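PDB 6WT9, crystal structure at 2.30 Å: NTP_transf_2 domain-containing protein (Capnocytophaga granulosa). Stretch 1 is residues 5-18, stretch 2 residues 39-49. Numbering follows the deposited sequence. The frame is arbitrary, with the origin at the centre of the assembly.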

# COMPACT_ATOMS: atom_id res chain seq x y z
N ASN A 5 14.33 17.98 11.10
CA ASN A 5 15.12 18.62 10.06
C ASN A 5 14.43 18.33 8.73
O ASN A 5 14.66 17.30 8.10
CB ASN A 5 16.56 18.11 10.08
CG ASN A 5 17.47 18.87 9.13
OD1 ASN A 5 17.01 19.53 8.19
ND2 ASN A 5 18.77 18.77 9.36
N TYR A 6 13.56 19.25 8.30
CA TYR A 6 12.78 19.01 7.10
C TYR A 6 13.64 19.05 5.84
O TYR A 6 13.30 18.42 4.84
CB TYR A 6 11.63 20.01 7.01
CG TYR A 6 10.59 19.79 8.08
CD1 TYR A 6 9.75 18.68 8.03
CD2 TYR A 6 10.45 20.67 9.14
CE1 TYR A 6 8.79 18.47 9.00
CE2 TYR A 6 9.50 20.46 10.12
CZ TYR A 6 8.67 19.36 10.05
OH TYR A 6 7.72 19.15 11.02
N SER A 7 14.76 19.78 5.88
CA SER A 7 15.69 19.77 4.76
C SER A 7 16.27 18.38 4.54
O SER A 7 16.32 17.88 3.41
CB SER A 7 16.81 20.78 4.99
OG SER A 7 17.82 20.66 4.00
N ALA A 8 16.72 17.74 5.62
CA ALA A 8 17.26 16.38 5.50
C ALA A 8 16.15 15.37 5.22
O ALA A 8 16.36 14.42 4.47
CB ALA A 8 18.02 16.01 6.78
N LEU A 9 14.98 15.57 5.82
CA LEU A 9 13.86 14.67 5.55
C LEU A 9 13.40 14.78 4.11
O LEU A 9 12.99 13.78 3.50
CB LEU A 9 12.71 14.97 6.51
CG LEU A 9 12.88 14.53 7.97
CD1 LEU A 9 11.81 15.15 8.85
CD2 LEU A 9 12.85 13.02 8.08
N PHE A 10 13.45 15.98 3.53
CA PHE A 10 13.05 16.15 2.14
C PHE A 10 14.02 15.46 1.19
O PHE A 10 13.59 14.80 0.24
CB PHE A 10 12.94 17.64 1.80
CG PHE A 10 12.65 17.90 0.35
CD1 PHE A 10 11.41 17.62 -0.19
CD2 PHE A 10 13.62 18.44 -0.48
CE1 PHE A 10 11.14 17.86 -1.52
CE2 PHE A 10 13.36 18.68 -1.81
CZ PHE A 10 12.12 18.39 -2.33
N GLU A 11 15.33 15.61 1.43
CA GLU A 11 16.32 14.94 0.60
C GLU A 11 16.16 13.42 0.67
O GLU A 11 16.14 12.74 -0.35
CB GLU A 11 17.73 15.34 1.02
CG GLU A 11 18.19 16.68 0.48
CD GLU A 11 19.64 16.97 0.81
OE1 GLU A 11 20.12 16.50 1.87
OE2 GLU A 11 20.31 17.65 0.00
N ASN A 12 16.05 12.89 1.89
CA ASN A 12 15.86 11.46 2.06
C ASN A 12 14.58 10.99 1.38
O ASN A 12 14.54 9.89 0.81
CB ASN A 12 15.83 11.11 3.55
CG ASN A 12 15.68 9.62 3.80
OD1 ASN A 12 16.66 8.88 3.79
ND2 ASN A 12 14.44 9.18 4.02
N LEU A 13 13.53 11.81 1.42
CA LEU A 13 12.29 11.46 0.74
C LEU A 13 12.47 11.43 -0.77
O LEU A 13 11.85 10.61 -1.45
CB LEU A 13 11.19 12.44 1.13
CG LEU A 13 9.78 12.11 0.64
CD1 LEU A 13 9.39 10.70 1.05
CD2 LEU A 13 8.79 13.12 1.18
N GLN A 14 13.30 12.33 -1.32
CA GLN A 14 13.59 12.29 -2.75
C GLN A 14 14.25 10.97 -3.14
O GLN A 14 13.93 10.40 -4.19
CB GLN A 14 14.48 13.47 -3.14
CG GLN A 14 13.76 14.81 -3.24
CD GLN A 14 14.70 15.95 -3.60
OE1 GLN A 14 15.76 16.10 -2.99
NE2 GLN A 14 14.32 16.75 -4.58
N ASN A 15 15.18 10.48 -2.31
CA ASN A 15 15.83 9.21 -2.59
C ASN A 15 14.89 8.03 -2.41
O ASN A 15 15.11 6.98 -3.03
CB ASN A 15 17.06 9.05 -1.70
CG ASN A 15 18.12 10.09 -1.98
OD1 ASN A 15 18.28 10.55 -3.11
ND2 ASN A 15 18.86 10.47 -0.94
N ARG A 16 13.85 8.17 -1.59
CA ARG A 16 12.90 7.08 -1.40
C ARG A 16 11.94 6.98 -2.59
O ARG A 16 11.74 5.90 -3.14
CB ARG A 16 12.13 7.29 -0.10
CG ARG A 16 11.01 6.28 0.14
CD ARG A 16 10.21 6.66 1.37
NE ARG A 16 11.05 6.73 2.56
CZ ARG A 16 10.85 7.57 3.57
NH1 ARG A 16 9.84 8.44 3.54
NH2 ARG A 16 11.68 7.56 4.61
N SER A 17 11.34 8.11 -2.99
CA SER A 17 10.37 8.10 -4.08
C SER A 17 11.02 8.18 -5.45
O SER A 17 10.42 7.74 -6.43
CB SER A 17 9.37 9.25 -3.91
OG SER A 17 10.03 10.51 -3.90
N ASN A 18 12.23 8.73 -5.54
CA ASN A 18 12.95 8.89 -6.81
C ASN A 18 14.39 8.44 -6.61
O ASN A 18 15.32 9.25 -6.63
CB ASN A 18 12.87 10.35 -7.28
CG ASN A 18 13.50 10.56 -8.64
OD1 ASN A 18 13.88 9.62 -9.33
ND2 ASN A 18 13.61 11.83 -9.05
N ASN A 39 11.21 26.71 1.31
CA ASN A 39 10.49 26.39 2.54
C ASN A 39 10.48 24.88 2.70
O ASN A 39 9.74 24.18 2.00
CB ASN A 39 9.07 26.96 2.50
CG ASN A 39 8.47 27.10 3.88
OD1 ASN A 39 7.83 26.18 4.39
ND2 ASN A 39 8.69 28.25 4.50
N ASP A 40 11.27 24.38 3.65
CA ASP A 40 11.53 22.95 3.73
C ASP A 40 10.32 22.17 4.22
O ASP A 40 10.11 21.02 3.79
CB ASP A 40 12.73 22.69 4.64
CG ASP A 40 14.01 23.30 4.11
OD1 ASP A 40 14.19 23.33 2.87
OD2 ASP A 40 14.84 23.75 4.92
N VAL A 41 9.51 22.74 5.12
CA VAL A 41 8.39 21.98 5.65
C VAL A 41 7.32 21.78 4.59
O VAL A 41 6.66 20.73 4.55
CB VAL A 41 7.82 22.65 6.92
CG1 VAL A 41 7.20 24.00 6.60
CG2 VAL A 41 6.81 21.74 7.61
N LEU A 42 7.13 22.76 3.70
CA LEU A 42 6.17 22.58 2.61
C LEU A 42 6.68 21.59 1.57
O LEU A 42 5.88 20.86 0.97
CB LEU A 42 5.86 23.93 1.95
CG LEU A 42 5.30 25.04 2.83
CD1 LEU A 42 4.96 26.26 1.99
CD2 LEU A 42 4.08 24.56 3.61
N LYS A 43 7.99 21.55 1.34
CA LYS A 43 8.56 20.58 0.41
C LYS A 43 8.33 19.16 0.90
O LYS A 43 7.92 18.28 0.14
CB LYS A 43 10.06 20.83 0.23
CG LYS A 43 10.44 22.16 -0.39
CD LYS A 43 11.95 22.26 -0.50
CE LYS A 43 12.40 23.57 -1.12
NZ LYS A 43 13.88 23.62 -1.25
N TYR A 44 8.61 18.91 2.19
CA TYR A 44 8.47 17.57 2.73
C TYR A 44 7.02 17.11 2.71
O TYR A 44 6.73 15.97 2.33
CB TYR A 44 9.03 17.54 4.16
CG TYR A 44 8.89 16.20 4.85
CD1 TYR A 44 9.68 15.12 4.48
CD2 TYR A 44 7.98 16.02 5.88
CE1 TYR A 44 9.56 13.90 5.11
CE2 TYR A 44 7.86 14.80 6.52
CZ TYR A 44 8.65 13.75 6.13
OH TYR A 44 8.53 12.53 6.77
N ILE A 45 6.09 17.99 3.09
CA ILE A 45 4.68 17.62 3.10
C ILE A 45 4.18 17.37 1.68
O ILE A 45 3.46 16.39 1.42
CB ILE A 45 3.85 18.70 3.81
CG1 ILE A 45 4.29 18.83 5.27
CG2 ILE A 45 2.36 18.38 3.74
CD1 ILE A 45 3.73 20.06 5.96
N THR A 46 4.54 18.24 0.74
CA THR A 46 4.05 18.10 -0.63
C THR A 46 4.59 16.83 -1.28
O THR A 46 3.85 16.14 -1.99
CB THR A 46 4.44 19.33 -1.46
OG1 THR A 46 3.90 20.51 -0.86
CG2 THR A 46 3.89 19.20 -2.87
N LEU A 47 5.86 16.51 -1.06
CA LEU A 47 6.42 15.30 -1.65
C LEU A 47 5.90 14.05 -0.96
O LEU A 47 5.71 13.02 -1.62
CB LEU A 47 7.95 15.34 -1.59
CG LEU A 47 8.65 14.23 -2.37
CD1 LEU A 47 8.12 14.17 -3.79
CD2 LEU A 47 10.16 14.44 -2.37
N ALA A 48 5.66 14.10 0.35
CA ALA A 48 5.13 12.95 1.06
C ALA A 48 3.71 12.61 0.64
O ALA A 48 3.26 11.49 0.88
CB ALA A 48 5.19 13.18 2.57
N MSE A 49 3.00 13.55 0.02
CA MSE A 49 1.65 13.30 -0.47
C MSE A 49 1.67 12.98 -1.95
O MSE A 49 0.72 12.42 -2.49
CB MSE A 49 0.76 14.51 -0.21
CG MSE A 49 0.52 14.81 1.26
SE MSE A 49 -0.58 16.40 1.52
CE MSE A 49 -0.87 16.22 3.44
O HOH W 1 15.25 22.35 7.30

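Residues 6-17 and the segment beginning at Asp40 form two helices that run in the same general direction, their axes inclined by 30° and 8.4 Å apart at closest approach. The backbones come especially near at Phe10 and Tyr44, whose CA atoms lie 4.8 Å apart. No direct hydrogen bond joins the stretches; the 675 Å² they bury is held mainly by apolar packing.

Tyr44 contributes the most covered surface. Its chi1 is t, and its ring packs against the first helix, where Leu9 CD1 covers one face and Leu9 CB approaches Tyr44 CE1 to 3.6 Å. Tyr6 CD1 meets Tyr44 CD2 at 3.9 Å, the two rings being inclined at 48° with centroids 5.9 Å apart. The Tyr44 hydroxyl is hydrogen-bonded elsewhere in the structure, so the ring can pack among apolar groups without leaving its polar end unsatisfied.

Leu47 points toward the first helix as a knob in the hole formed by Phe10, Leu13, Gln14 and Ser17. Its CD2 lies 3.7 Å from Phe10 CE1 and also 3.7 Å from Gln14 CG, while Leu13 CD2 reaches Leu47 CB at 3.6 Å. The same Leu13 methyl comes within 3.9 Å of Ala48 CB, whose small side chain accompanies a close approach to the backbone: Leu13 CD2 is 3.4 Å from Ala48 N.

Tyr6 packs nearer the N-termini. Val41 CG2 sits 3.8 Å from the centroid of the Tyr6 ring, almost on its normal, in a CH-pi contact. Phe10 makes a similar contact with Lys43, whose CB lies 3.8 Å from the Phe10 ring centroid; the aliphatic base of the lysine packs here while its charged end leads away. Beside Tyr6, a water provides a polar link, donating to Asp40 OD2 (2.8 Å from its oxygen) and accepting from Ser7 N (3.0 Å).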